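Local coordinates for uncharacterized protein (Eubacterium rectale, PDB 5COZ) that is of unknown function but is probably an exported lipoprotein with a domain resembling the regulatory protein YycH, at residues A[50-55]-A[182-187]; A[171-176]-A[214-219]; A[222-227]-A[302-307]. All coordinates share one frame; numbering follows the deposited sequence.

From the N terminus, strand 43-50 of the mixed sheet runs into the turn at 51-54, which interaction 1 ties to the loop 182-187, closing a span of 126 residues. Interaction 2 packs helix 165-178 on the antiparallel sheet at strand 211-220, closing 37 residues; because 171-176 precedes 182-187 and 214-219 follows it, interactions 1 and 2 cross. They also touch, through backbone pairs C184 with F217 and N182 with D219. Interaction 3 comes later in series, closing 74 residues between 222-227, which holds the short strand 223-224, and strand 295-311; P218 with Y225 joins it to interaction 2. Interactions 1 and 3 thus connect the two sheets, meeting at D53 with G222 and N50 with L303.

Interaction 1 of 3, residues A[50-55]-A[182-187]; sequences NIWDAT and NVCEKN
W52 lays CE3 against C184 CB and its CZ3 corner against the CB-CG-CD chain of K186, with CZ3 4.0 Å from K186 CB. The sulfur of C184 approaches obliquely: SG lies 3.8 Å from W52 CB and 4.7 Å from the centroid of the five-membered ring, a sulfur-aromatic contact. At the rim of the indole, the backbone O of K186 lies near the ring plane. N50 CB rests on one face, while W52 NE1 is bound to S302. The K186 chain is extended throughout, with CG anti to the backbone N (chi1 177°), and it carries NZ to N50 OD1 at 2.8 Å, in the carbonyl plane and on a lone pair. NZ also forms a salt bridge with E48, and N50 ND2 bonds to E300. I51 to A54 form a type II' beta turn, closed by A54 N to I51 O, at the end of strand 43-50; D53 projects from this turn to the loop before strand 188-192. There D53 OD2 accepts E185 N at 2.9 Å through its syn lone pair, with an N-H...O angle of 153°. A water donates to D53 OD1 and accepts from K186 N, so both carboxylate oxygens are tied to the loop backbone. E185 OE2, of like charge, stands 4.4 Å from D53 OD1, which may raise the pKa of either carboxylate.

Interaction 2 of 3, residues A[171-176]-A[214-219]; sequences LAVKTA and FFMFPD
M216, a selenomethionine, meets the helix with its SE and CE atoms, and its contacts are van der Waals, mostly with methyl groups. In the conformer described, one of two modelled, SE lies 4.0 Å from A176 CB and 4.1 Å from A172 CB, fitting beside two alanines one helical turn apart. It also packs on the A172 carbonyl, with SE 3.6 Å from O. The chain bends at chi3 (91°), and CE ends 4.1 Å from V173 CG2, the two side chains crossing at about a right angle. A CH-pi contact comes next: A172 CB sits over one face of the F214 ring, 4.2 Å from its centroid and displaced toward the CG and CD1 rim. These meetings join helix 165-178 to strand 211-220 as helix-on-sheet packing, the axes of the short segments 10.1 Å apart and inclined at -40°. From the adjacent strand 244-249, L244 touches A176 and I246 touches M216. Within the helix, T175 OG1 and T175 N reach L171 O from opposite faces of its plane. The helix offers the methyl groups of A172 and A176 and a strip of backbone at A172, and no hydrogen bond crosses, so the contact rests on shape fit and dispersion.

Interaction 3 of 3, residues A[222-227]-A[302-307]; sequences GIPYSR and SLEYML
E304 and R227 meet through a carboxylate gripped on both oxygens. The backbone N of R227 reaches E304 OE1 at 2.8 Å, nearly straight at 171° but from above the carboxylate plane, while R227 NH1 forms a salt bridge with OE2 at 2.9 Å. OE2 lies at the guanidinium edge, in its plane, although the two flat groups are turned 70° apart. Alongside, Y305 N donates to P224 O and S226 N to Y305 O, both at 2.8 Å, around a single beta bridge between Y225 and Y305. I223, just before P224, puts its CB 3.6 Å from Y305 CD2 and its CD1 3.9 Å from L303 CD2. In the next shell, S302 OG donates to E304 OE2 at 2.7 Å on the anti lone pair, and Y324 also bonds to OE2; several donors would probably favour the ionised carboxylate. R227 has further salt bridges to E300 and E188 and a cation-pi contact with F217, which fix its guanidinium. The contact bridges the two sheets: 222-227 contains the short strand 223-224, paired antiparallel with 211-220, and strand 295-311 belongs to the mixed sheet, where V59 of strand 58-66 touches both I223 and Y305.

Interaction 1 of 3, residues A[50-55]-A[182-187]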
ATOM      1  N   ASN A  50       5.783  10.400  -6.213  1.00  7.31           N
ATOM      2  CA  ASN A  50       5.328   9.197  -6.927  1.00  6.94           C
ATOM      3  C   ASN A  50       4.236   9.497  -7.909  1.00  8.41           C
ATOM      4  O   ASN A  50       3.091   9.832  -7.521  1.00  6.70           O
ATOM      5  CB  ASN A  50       4.814   8.167  -5.927  1.00  6.52           C
ATOM      6  CG  ASN A  50       5.903   7.384  -5.258  1.00 11.59           C
ATOM      7  OD1 ASN A  50       6.867   6.971  -5.916  1.00 10.29           O
ATOM      8  ND2 ASN A  50       5.719   7.076  -3.965  1.00  9.68           N
ATOM      9  N   ILE A  51       4.579   9.413  -9.217  1.00  6.91           N
ATOM     10  CA  ILE A  51       3.572   9.553 -10.276  1.00  7.03           C
ATOM     11  C   ILE A  51       3.411   8.196 -10.984  1.00  7.01           C
ATOM     12  O   ILE A  51       2.657   8.079 -11.950  1.00  7.40           O
ATOM     13  CB  ILE A  51       3.795  10.756 -11.239  1.00  9.81           C
ATOM     14  CG1 ILE A  51       5.184  10.766 -11.907  1.00 10.81           C
ATOM     15  CG2 ILE A  51       3.570  12.043 -10.443  1.00 11.23           C
ATOM     16  CD1 ILE A  51       5.290   9.863 -13.148  1.00 11.70           C
ATOM     17  N   TRP A  52       4.152   7.177 -10.506  1.00  6.61           N
ATOM     18  CA  TRP A  52       3.945   5.777 -10.897  1.00  6.69           C
ATOM     19  C   TRP A  52       4.081   5.643 -12.413  1.00  8.65           C
ATOM     20  O   TRP A  52       5.056   6.163 -12.960  1.00  8.89           O
ATOM     21  CB  TRP A  52       2.585   5.289 -10.333  1.00  5.93           C
ATOM     22  CG  TRP A  52       2.459   5.570  -8.856  1.00  5.65           C
ATOM     23  CD1 TRP A  52       1.781   6.605  -8.269  1.00  7.74           C
ATOM     24  CD2 TRP A  52       3.039   4.807  -7.784  1.00  5.42           C
ATOM     25  NE1 TRP A  52       1.897   6.528  -6.890  1.00  6.90           N
ATOM     26  CE2 TRP A  52       2.679   5.443  -6.570  1.00  6.74           C
ATOM     27  CE3 TRP A  52       3.901   3.696  -7.737  1.00  6.33           C
ATOM     28  CZ2 TRP A  52       3.105   4.968  -5.322  1.00  6.79           C
ATOM     29  CZ3 TRP A  52       4.304   3.210  -6.498  1.00  7.82           C
ATOM     30  CH2 TRP A  52       3.939   3.864  -5.313  1.00  7.69           C
ATOM     31  N   ASP A  53       3.127   4.980 -13.091  1.00  6.57           N
ATOM     32  CA  ASP A  53       3.251   4.783 -14.524  1.00  6.50           C
ATOM     33  C   ASP A  53       2.318   5.708 -15.315  1.00  9.89           C
ATOM     34  O   ASP A  53       2.022   5.437 -16.485  1.00 10.11           O
ATOM     35  CB  ASP A  53       2.979   3.302 -14.858  1.00  7.66           C
ATOM     36  CG  ASP A  53       3.946   2.349 -14.172  1.00 10.56           C
ATOM     37  OD1 ASP A  53       5.087   2.758 -13.892  1.00 10.61           O
ATOM     38  OD2 ASP A  53       3.562   1.204 -13.911  1.00 12.07           O
ATOM     39  N   ALA A  54       1.929   6.861 -14.717  1.00  8.03           N
ATOM     40  CA  ALA A  54       1.090   7.819 -15.428  1.00  8.30           C
ATOM     41  C   ALA A  54       1.832   8.377 -16.642  1.00 11.60           C
ATOM     42  O   ALA A  54       3.020   8.685 -16.530  1.00 11.61           O
ATOM     43  CB  ALA A  54       0.724   8.962 -14.491  1.00  9.25           C
ATOM     44  N   THR A  55       1.154   8.457 -17.798  1.00 11.24           N
ATOM     45  CA  THR A  55       1.839   8.887 -19.014  1.00 11.64           C
ATOM     46  C   THR A  55       1.660  10.370 -19.291  1.00 13.32           C
ATOM     47  O   THR A  55       2.342  10.914 -20.163  1.00 12.10           O
ATOM     48  CB  THR A  55       1.370   8.080 -20.226  1.00 14.74           C
ATOM     49  OG1 THR A  55      -0.034   8.247 -20.373  1.00 17.49           O
ATOM     50  CG2 THR A  55       1.708   6.594 -20.119  1.00 19.86           C
ATOM     51  N   ASN A 182      -2.560  -6.444 -12.598  1.00  8.82           N
ATOM     52  CA  ASN A 182      -1.723  -5.362 -13.123  0.60  8.55           C
ATOM     53  C   ASN A 182      -1.269  -4.504 -11.960  1.00  8.42           C
ATOM     54  O   ASN A 182      -2.102  -4.115 -11.125  1.00  7.76           O
ATOM     55  CB  ASN A 182      -2.492  -4.508 -14.128  0.60 12.51           C
ATOM     56  CG  ASN A 182      -2.529  -5.082 -15.525  0.60 33.87           C
ATOM     57  OD1 ASN A 182      -1.973  -6.156 -15.817  0.60 26.25           O
ATOM     58  ND2 ASN A 182      -3.183  -4.369 -16.425  0.60 29.08           N
ATOM     59  N   VAL A 183       0.032  -4.235 -11.888  1.00  6.65           N
ATOM     60  CA  VAL A 183       0.588  -3.442 -10.804  1.00  6.18           C
ATOM     61  C   VAL A 183       1.524  -2.380 -11.380  1.00  8.36           C
ATOM     62  O   VAL A 183       2.047  -2.558 -12.493  1.00  9.28           O
ATOM     63  CB  VAL A 183       1.337  -4.314  -9.742  1.00  7.89           C
ATOM     64  CG1 VAL A 183       0.381  -5.285  -9.029  1.00  7.68           C
ATOM     65  CG2 VAL A 183       2.527  -5.064 -10.353  1.00  8.52           C
ATOM     66  N   CYS A 184       1.789  -1.327 -10.603  1.00  6.97           N
ATOM     67  CA  CYS A 184       2.800  -0.345 -11.036  1.00  7.39           C
ATOM     68  C   CYS A 184       4.170  -0.997 -11.175  1.00  9.45           C
ATOM     69  O   CYS A 184       4.500  -1.944 -10.443  1.00  9.06           O
ATOM     70  CB  CYS A 184       2.892   0.820 -10.058  1.00  7.26           C
ATOM     71  SG  CYS A 184       1.345   1.717  -9.852  1.00  9.44           S
ATOM     72  N   GLU A 185       5.024  -0.417 -12.031  1.00  7.19           N
ATOM     73  CA  GLU A 185       6.385  -0.897 -12.163  1.00  7.74           C
ATOM     74  C   GLU A 185       7.148  -0.719 -10.855  1.00  9.51           C
ATOM     75  O   GLU A 185       7.927  -1.607 -10.492  1.00 11.19           O
ATOM     76  CB  GLU A 185       7.108  -0.165 -13.303  1.00  9.18           C
ATOM     77  CG  GLU A 185       6.492  -0.461 -14.656  1.00 19.09           C
ATOM     78  CD  GLU A 185       7.228   0.050 -15.884  1.00 53.42           C
ATOM     79  OE1 GLU A 185       8.420   0.425 -15.773  1.00 51.85           O
ATOM     80  OE2 GLU A 185       6.612   0.036 -16.974  1.00 54.27           O
ATOM     81  N   LYS A 186       6.911   0.385 -10.121  1.00  7.24           N
ATOM     82  CA  LYS A 186       7.569   0.613  -8.847  1.00  7.01           C
ATOM     83  C   LYS A 186       6.903  -0.202  -7.738  1.00  8.94           C
ATOM     84  O   LYS A 186       5.688  -0.172  -7.555  1.00  9.09           O
ATOM     85  CB  LYS A 186       7.567   2.104  -8.471  1.00  7.15           C
ATOM     86  CG  LYS A 186       8.186   2.372  -7.087  1.00  9.19           C
ATOM     87  CD  LYS A 186       8.223   3.836  -6.740  1.00 11.95           C
ATOM     88  CE  LYS A 186       8.750   4.026  -5.326  1.00 13.58           C
ATOM     89  NZ  LYS A 186       9.086   5.481  -5.080  1.00 13.99           N
ATOM     90  N   ASN A 187       7.729  -0.937  -7.002  1.00  8.97           N
ATOM     91  CA  ASN A 187       7.284  -1.637  -5.809  1.00  9.22           C
ATOM     92  C   ASN A 187       8.196  -1.182  -4.662  1.00 10.71           C
ATOM     93  O   ASN A 187       9.189  -0.464  -4.884  1.00 11.72           O
ATOM     94  CB  ASN A 187       7.282  -3.160  -6.010  1.00 11.00           C
ATOM     95  CG  ASN A 187       8.534  -3.675  -6.609  1.00 21.14           C
ATOM     96  OD1 ASN A 187       9.582  -3.609  -5.984  1.00 16.49           O
ATOM     97  ND2 ASN A 187       8.463  -4.129  -7.867  1.00 17.67           N
TER
HETATM   98  O   HOH W   1       7.265   4.890  -2.497  1.00 14.08           O
HETATM   99  O   HOH W   2       5.680   2.852 -11.120  1.00  8.85           O

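Interaction 2 of 3, residues A[171-176]-A[214-219]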
ATOM      1  N   LEU A 171      10.880 -12.607  -9.024  1.00 12.69           N
ATOM      2  CA  LEU A 171       9.884 -13.587  -8.616  1.00 12.43           C
ATOM      3  C   LEU A 171       8.563 -12.899  -8.208  1.00 13.94           C
ATOM      4  O   LEU A 171       7.482 -13.401  -8.527  1.00 13.98           O
ATOM      5  CB  LEU A 171      10.432 -14.448  -7.469  1.00 13.38           C
ATOM      6  CG  LEU A 171       9.508 -15.533  -6.912  1.00 19.13           C
ATOM      7  CD1 LEU A 171       8.969 -16.474  -8.015  1.00 20.94           C
ATOM      8  CD2 LEU A 171      10.207 -16.292  -5.798  1.00 19.14           C
ATOM      9  N   ALA A 172       8.651 -11.745  -7.525  1.00 12.27           N
ATOM     10  CA  ALA A 172       7.421 -11.022  -7.134  1.00 10.94           C
ATOM     11  C   ALA A 172       6.652 -10.538  -8.392  1.00 11.25           C
ATOM     12  O   ALA A 172       5.437 -10.706  -8.467  1.00 11.24           O
ATOM     13  CB  ALA A 172       7.775  -9.850  -6.238  1.00 10.81           C
ATOM     14  N   VAL A 173       7.394 -10.036  -9.418  1.00 10.30           N
ATOM     15  CA  VAL A 173       6.805  -9.529 -10.670  1.00 10.40           C
ATOM     16  C   VAL A 173       6.156 -10.697 -11.438  1.00 13.60           C
ATOM     17  O   VAL A 173       5.027 -10.575 -11.925  1.00 12.65           O
ATOM     18  CB  VAL A 173       7.904  -8.787 -11.487  1.00 12.95           C
ATOM     19  CG1 VAL A 173       7.472  -8.579 -12.946  1.00 13.62           C
ATOM     20  CG2 VAL A 173       8.257  -7.448 -10.832  1.00 13.09           C
ATOM     21  N   LYS A 174       6.851 -11.841 -11.490  1.00 11.92           N
ATOM     22  CA  LYS A 174       6.349 -13.049 -12.152  1.00 11.37           C
ATOM     23  C   LYS A 174       5.071 -13.543 -11.449  1.00 13.31           C
ATOM     24  O   LYS A 174       4.107 -13.908 -12.121  1.00 14.08           O
ATOM     25  CB  LYS A 174       7.443 -14.134 -12.161  1.00 14.43           C
ATOM     26  CG  LYS A 174       7.035 -15.475 -12.761  1.00 21.96           C
ATOM     27  CD  LYS A 174       8.114 -16.513 -12.426  1.00 28.93           C
ATOM     28  CE  LYS A 174       7.744 -17.926 -12.818  1.00 44.38           C
ATOM     29  NZ  LYS A 174       7.952 -18.165 -14.268  1.00 55.76           N
ATOM     30  N   THR A 175       5.025 -13.456 -10.104  1.00 11.37           N
ATOM     31  CA  THR A 175       3.848 -13.908  -9.345  1.00 10.88           C
ATOM     32  C   THR A 175       2.640 -12.992  -9.598  1.00 12.16           C
ATOM     33  O   THR A 175       1.531 -13.484  -9.788  1.00 12.51           O
ATOM     34  CB  THR A 175       4.183 -13.994  -7.850  1.00 14.52           C
ATOM     35  OG1 THR A 175       5.315 -14.861  -7.700  1.00 15.33           O
ATOM     36  CG2 THR A 175       3.024 -14.543  -7.020  1.00 15.25           C
ATOM     37  N   ALA A 176       2.852 -11.660  -9.593  1.00 10.40           N
ATOM     38  CA  ALA A 176       1.735 -10.751  -9.867  1.00 10.53           C
ATOM     39  C   ALA A 176       1.192 -10.999 -11.282  1.00 12.84           C
ATOM     40  O   ALA A 176      -0.014 -10.950 -11.493  1.00 11.07           O
ATOM     41  CB  ALA A 176       2.181  -9.298  -9.706  1.00 11.16           C
ATOM     42  N   PHE A 214       7.663  -7.652  -0.446  1.00  7.34           N
ATOM     43  CA  PHE A 214       7.362  -6.637  -1.440  1.00  6.53           C
ATOM     44  C   PHE A 214       5.973  -6.131  -1.281  1.00  8.31           C
ATOM     45  O   PHE A 214       5.051  -6.912  -1.042  1.00  8.28           O
ATOM     46  CB  PHE A 214       7.464  -7.211  -2.862  1.00  6.66           C
ATOM     47  CG  PHE A 214       8.893  -7.454  -3.249  1.00  7.60           C
ATOM     48  CD1 PHE A 214       9.514  -8.670  -2.968  1.00 10.20           C
ATOM     49  CD2 PHE A 214       9.599  -6.499  -3.962  1.00  8.92           C
ATOM     50  CE1 PHE A 214      10.848  -8.893  -3.344  1.00 10.14           C
ATOM     51  CE2 PHE A 214      10.939  -6.709  -4.314  1.00 11.97           C
ATOM     52  CZ  PHE A 214      11.548  -7.908  -4.007  1.00  9.98           C
ATOM     53  N   PHE A 215       5.811  -4.818  -1.468  1.00  5.83           N
ATOM     54  CA  PHE A 215       4.516  -4.197  -1.657  1.00  5.75           C
ATOM     55  C   PHE A 215       4.427  -3.829  -3.100  1.00  8.64           C
ATOM     56  O   PHE A 215       5.230  -3.044  -3.578  1.00  8.10           O
ATOM     57  CB  PHE A 215       4.279  -2.924  -0.806  1.00  6.50           C
ATOM     58  CG  PHE A 215       3.958  -3.070   0.653  1.00  7.19           C
ATOM     59  CD1 PHE A 215       4.144  -4.286   1.317  1.00  9.17           C
ATOM     60  CD2 PHE A 215       3.458  -1.994   1.373  1.00  9.23           C
ATOM     61  CE1 PHE A 215       3.893  -4.391   2.703  1.00  9.86           C
ATOM     62  CE2 PHE A 215       3.166  -2.113   2.739  1.00 10.92           C
ATOM     63  CZ  PHE A 215       3.378  -3.305   3.390  1.00 10.04           C
HETATM   64  N   MSE A 216       3.449  -4.413  -3.786  1.00  6.57           N
HETATM   65  CA  MSE A 216       3.144  -4.036  -5.169  0.70  6.76           C
HETATM   66  C   MSE A 216       1.811  -3.344  -5.163  1.00  6.89           C
HETATM   67  O   MSE A 216       1.021  -3.519  -4.242  1.00  7.89           O
HETATM   68  CB  MSE A 216       3.153  -5.232  -6.095  0.70  8.46           C
HETATM   69  CG  MSE A 216       4.371  -6.075  -5.830  0.70 12.76           C
HETATM   70 SE   MSE A 216       4.399  -7.636  -6.890  0.52 18.10          SE
HETATM   71  CE  MSE A 216       5.258  -6.963  -8.141  0.70 13.60           C
ATOM     72  N   PHE A 217       1.578  -2.485  -6.163  1.00  6.50           N
ATOM     73  CA  PHE A 217       0.407  -1.650  -6.131  1.00  5.38           C
ATOM     74  C   PHE A 217      -0.508  -1.845  -7.331  1.00  6.58           C
ATOM     75  O   PHE A 217      -0.241  -1.334  -8.409  1.00  6.89           O
ATOM     76  CB  PHE A 217       0.865  -0.177  -6.023  1.00  6.25           C
ATOM     77  CG  PHE A 217       1.808   0.037  -4.858  1.00  6.21           C
ATOM     78  CD1 PHE A 217       1.347  -0.034  -3.547  1.00  7.24           C
ATOM     79  CD2 PHE A 217       3.179   0.177  -5.070  1.00  7.72           C
ATOM     80  CE1 PHE A 217       2.230   0.078  -2.472  1.00  7.67           C
ATOM     81  CE2 PHE A 217       4.068   0.300  -3.993  1.00  9.54           C
ATOM     82  CZ  PHE A 217       3.586   0.272  -2.697  1.00  8.45           C
ATOM     83  N   PRO A 218      -1.606  -2.597  -7.136  1.00  4.92           N
ATOM     84  CA  PRO A 218      -2.599  -2.792  -8.220  1.00  5.47           C
ATOM     85  C   PRO A 218      -3.006  -1.444  -8.803  1.00  6.31           C
ATOM     86  O   PRO A 218      -3.257  -0.482  -8.058  1.00  6.48           O
ATOM     87  CB  PRO A 218      -3.763  -3.466  -7.507  1.00  6.37           C
ATOM     88  CG  PRO A 218      -3.052  -4.297  -6.434  1.00  7.69           C
ATOM     89  CD  PRO A 218      -1.988  -3.347  -5.916  1.00  5.82           C
ATOM     90  N   ASP A 219      -3.033  -1.360 -10.145  1.00  6.00           N
ATOM     91  CA  ASP A 219      -3.291  -0.083 -10.759  1.00  5.72           C
ATOM     92  C   ASP A 219      -4.183  -0.186 -11.980  1.00  7.82           C
ATOM     93  O   ASP A 219      -4.549  -1.280 -12.418  1.00  8.10           O
ATOM     94  CB  ASP A 219      -1.929   0.546 -11.159  1.00  6.67           C
ATOM     95  CG  ASP A 219      -1.132  -0.090 -12.286  1.00 11.01           C
ATOM     96  OD1 ASP A 219      -1.340  -1.295 -12.573  1.00  9.91           O
ATOM     97  OD2 ASP A 219      -0.256   0.608 -12.853  1.00 12.15           O
TER

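Interaction 3 of 3, residues A[222-227]-A[302-307]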
ATOM      1  N   GLY A 222      -1.982   3.088 -15.234  1.00  5.98           N
ATOM      2  CA  GLY A 222      -0.685   3.372 -14.624  1.00  6.22           C
ATOM      3  C   GLY A 222      -0.705   4.002 -13.247  1.00  9.16           C
ATOM      4  O   GLY A 222       0.361   4.290 -12.716  1.00  8.76           O
ATOM      5  N   ILE A 223      -1.894   4.187 -12.666  1.00  6.74           N
ATOM      6  CA  ILE A 223      -2.058   4.883 -11.392  1.00  5.67           C
ATOM      7  C   ILE A 223      -2.603   3.890 -10.379  1.00  6.74           C
ATOM      8  O   ILE A 223      -3.615   3.223 -10.653  1.00  6.33           O
ATOM      9  CB  ILE A 223      -2.975   6.117 -11.593  1.00  6.67           C
ATOM     10  CG1 ILE A 223      -2.290   7.100 -12.557  1.00  8.44           C
ATOM     11  CG2 ILE A 223      -3.280   6.771 -10.229  1.00  7.11           C
ATOM     12  CD1 ILE A 223      -3.208   8.261 -13.017  1.00  9.34           C
ATOM     13  N   PRO A 224      -1.953   3.780  -9.212  1.00  5.82           N
ATOM     14  CA  PRO A 224      -2.413   2.795  -8.232  1.00  5.18           C
ATOM     15  C   PRO A 224      -3.681   3.216  -7.513  1.00  6.70           C
ATOM     16  O   PRO A 224      -3.877   4.416  -7.246  1.00  6.90           O
ATOM     17  CB  PRO A 224      -1.243   2.702  -7.239  1.00  6.25           C
ATOM     18  CG  PRO A 224      -0.652   4.094  -7.239  1.00  7.94           C
ATOM     19  CD  PRO A 224      -0.781   4.534  -8.724  1.00  6.29           C
ATOM     20  N   TYR A 225      -4.495   2.233  -7.118  1.00  5.81           N
ATOM     21  CA  TYR A 225      -5.585   2.564  -6.211  1.00  5.97           C
ATOM     22  C   TYR A 225      -4.978   3.071  -4.908  1.00  7.03           C
ATOM     23  O   TYR A 225      -3.834   2.733  -4.544  1.00  7.59           O
ATOM     24  CB  TYR A 225      -6.518   1.365  -5.927  1.00  7.63           C
ATOM     25  CG  TYR A 225      -6.905   0.591  -7.145  1.00 10.78           C
ATOM     26  CD1 TYR A 225      -7.708   1.156  -8.126  1.00 12.83           C
ATOM     27  CD2 TYR A 225      -6.519  -0.739  -7.294  1.00 12.69           C
ATOM     28  CE1 TYR A 225      -8.045   0.442  -9.288  1.00 14.06           C
ATOM     29  CE2 TYR A 225      -6.850  -1.459  -8.432  1.00 14.24           C
ATOM     30  CZ  TYR A 225      -7.581  -0.846  -9.440  1.00 16.35           C
ATOM     31  OH  TYR A 225      -7.943  -1.594 -10.520  1.00 18.65           O
ATOM     32  N   SER A 226      -5.743   3.881  -4.217  1.00  6.50           N
ATOM     33  CA  SER A 226      -5.310   4.607  -3.043  1.00  7.19           C
ATOM     34  C   SER A 226      -4.603   3.748  -1.986  1.00  7.75           C
ATOM     35  O   SER A 226      -5.086   2.660  -1.617  1.00  7.74           O
ATOM     36  CB  SER A 226      -6.525   5.295  -2.433  1.00 11.16           C
ATOM     37  OG  SER A 226      -6.251   5.819  -1.148  1.00 21.06           O
ATOM     38  N   ARG A 227      -3.473   4.279  -1.502  1.00  6.77           N
ATOM     39  CA  ARG A 227      -2.670   3.708  -0.421  1.00  7.04           C
ATOM     40  C   ARG A 227      -2.976   4.408   0.904  1.00  9.15           C
ATOM     41  O   ARG A 227      -2.263   4.217   1.877  1.00  8.96           O
ATOM     42  CB  ARG A 227      -1.187   3.805  -0.759  1.00  6.84           C
ATOM     43  CG  ARG A 227      -0.826   2.877  -1.926  1.00  9.67           C
ATOM     44  CD  ARG A 227       0.373   3.392  -2.693  1.00  9.62           C
ATOM     45  NE  ARG A 227       1.621   3.443  -1.932  1.00 10.46           N
ATOM     46  CZ  ARG A 227       2.325   4.558  -1.699  1.00 11.70           C
ATOM     47  NH1 ARG A 227       1.815   5.746  -1.992  1.00  7.31           N
ATOM     48  NH2 ARG A 227       3.529   4.489  -1.141  1.00 10.26           N
ATOM     49  N   SER A 302       2.000  11.698  -3.742  1.00  6.18           N
ATOM     50  CA  SER A 302       1.668  10.572  -4.603  1.00  5.36           C
ATOM     51  C   SER A 302       0.378  10.787  -5.352  1.00  6.22           C
ATOM     52  O   SER A 302      -0.622  11.188  -4.760  1.00  6.48           O
ATOM     53  CB  SER A 302       1.537   9.323  -3.714  1.00  7.72           C
ATOM     54  OG  SER A 302       1.174   8.158  -4.444  1.00  7.76           O
ATOM     55  N   LEU A 303       0.377  10.463  -6.652  1.00  5.19           N
ATOM     56  CA  LEU A 303      -0.807  10.492  -7.508  1.00  5.06           C
ATOM     57  C   LEU A 303      -1.476   9.131  -7.403  1.00  5.99           C
ATOM     58  O   LEU A 303      -0.829   8.119  -7.700  1.00  6.91           O
ATOM     59  CB  LEU A 303      -0.413  10.810  -8.965  1.00  5.33           C
ATOM     60  CG  LEU A 303      -1.516  10.686  -9.993  1.00  7.11           C
ATOM     61  CD1 LEU A 303      -2.669  11.689  -9.687  1.00  8.25           C
ATOM     62  CD2 LEU A 303      -0.917  10.932 -11.408  1.00  7.10           C
ATOM     63  N   GLU A 304      -2.733   9.103  -6.961  1.00  5.26           N
ATOM     64  CA  GLU A 304      -3.408   7.828  -6.743  1.00  4.67           C
ATOM     65  C   GLU A 304      -4.833   7.894  -7.230  1.00  5.46           C
ATOM     66  O   GLU A 304      -5.369   8.972  -7.450  1.00  5.61           O
ATOM     67  CB  GLU A 304      -3.386   7.438  -5.243  1.00  4.79           C
ATOM     68  CG  GLU A 304      -1.964   7.469  -4.682  1.00  7.14           C
ATOM     69  CD  GLU A 304      -1.799   7.050  -3.238  1.00  8.05           C
ATOM     70  OE1 GLU A 304      -2.828   6.786  -2.576  1.00  8.17           O
ATOM     71  OE2 GLU A 304      -0.650   7.089  -2.732  1.00  7.51           O
ATOM     72  N   TYR A 305      -5.472   6.722  -7.371  1.00  5.53           N
ATOM     73  CA  TYR A 305      -6.884   6.662  -7.709  1.00  5.37           C
ATOM     74  C   TYR A 305      -7.670   6.314  -6.461  1.00  7.50           C
ATOM     75  O   TYR A 305      -7.528   5.211  -5.915  1.00  8.34           O
ATOM     76  CB  TYR A 305      -7.130   5.578  -8.776  1.00  5.83           C
ATOM     77  CG  TYR A 305      -7.164   6.062 -10.206  1.00  5.71           C
ATOM     78  CD1 TYR A 305      -7.966   7.137 -10.584  1.00  5.62           C
ATOM     79  CD2 TYR A 305      -6.475   5.387 -11.205  1.00  5.51           C
ATOM     80  CE1 TYR A 305      -8.085   7.524 -11.924  1.00  6.20           C
ATOM     81  CE2 TYR A 305      -6.594   5.756 -12.551  1.00  6.56           C
ATOM     82  CZ  TYR A 305      -7.406   6.819 -12.904  1.00  7.66           C
ATOM     83  OH  TYR A 305      -7.536   7.162 -14.231  1.00  7.83           O
HETATM   84  N   MSE A 306      -8.535   7.232  -6.036  1.00  6.00           N
HETATM   85  CA  MSE A 306      -9.367   6.972  -4.867  1.00  6.11           C
HETATM   86  C   MSE A 306     -10.715   6.428  -5.323  1.00  7.81           C
HETATM   87  O   MSE A 306     -11.255   6.872  -6.340  1.00  6.68           O
HETATM   88  CB  MSE A 306      -9.556   8.238  -4.033  1.00  7.13           C
HETATM   89  CG  MSE A 306     -10.353   7.964  -2.768  1.00  8.75           C
HETATM   90 SE   MSE A 306     -10.173   9.394  -1.480  0.75 11.54          SE
HETATM   91  CE  MSE A 306      -8.480   8.894  -0.753  1.00 11.17           C
ATOM     92  N   LEU A 307     -11.219   5.449  -4.563  1.00  7.26           N
ATOM     93  CA  LEU A 307     -12.536   4.901  -4.815  0.60  7.94           C
ATOM     94  C   LEU A 307     -13.557   5.464  -3.866  1.00  8.99           C
ATOM     95  O   LEU A 307     -13.306   5.577  -2.655  1.00  9.02           O
ATOM     96  CB  LEU A 307     -12.536   3.408  -4.686  0.60  8.17           C
ATOM     97  CG  LEU A 307     -11.679   2.656  -5.671  0.60 12.71           C
ATOM     98  CD1 LEU A 307     -12.122   1.336  -5.696  0.60 13.80           C
ATOM     99  CD2 LEU A 307     -11.892   3.110  -7.087  0.60 15.99           C
TER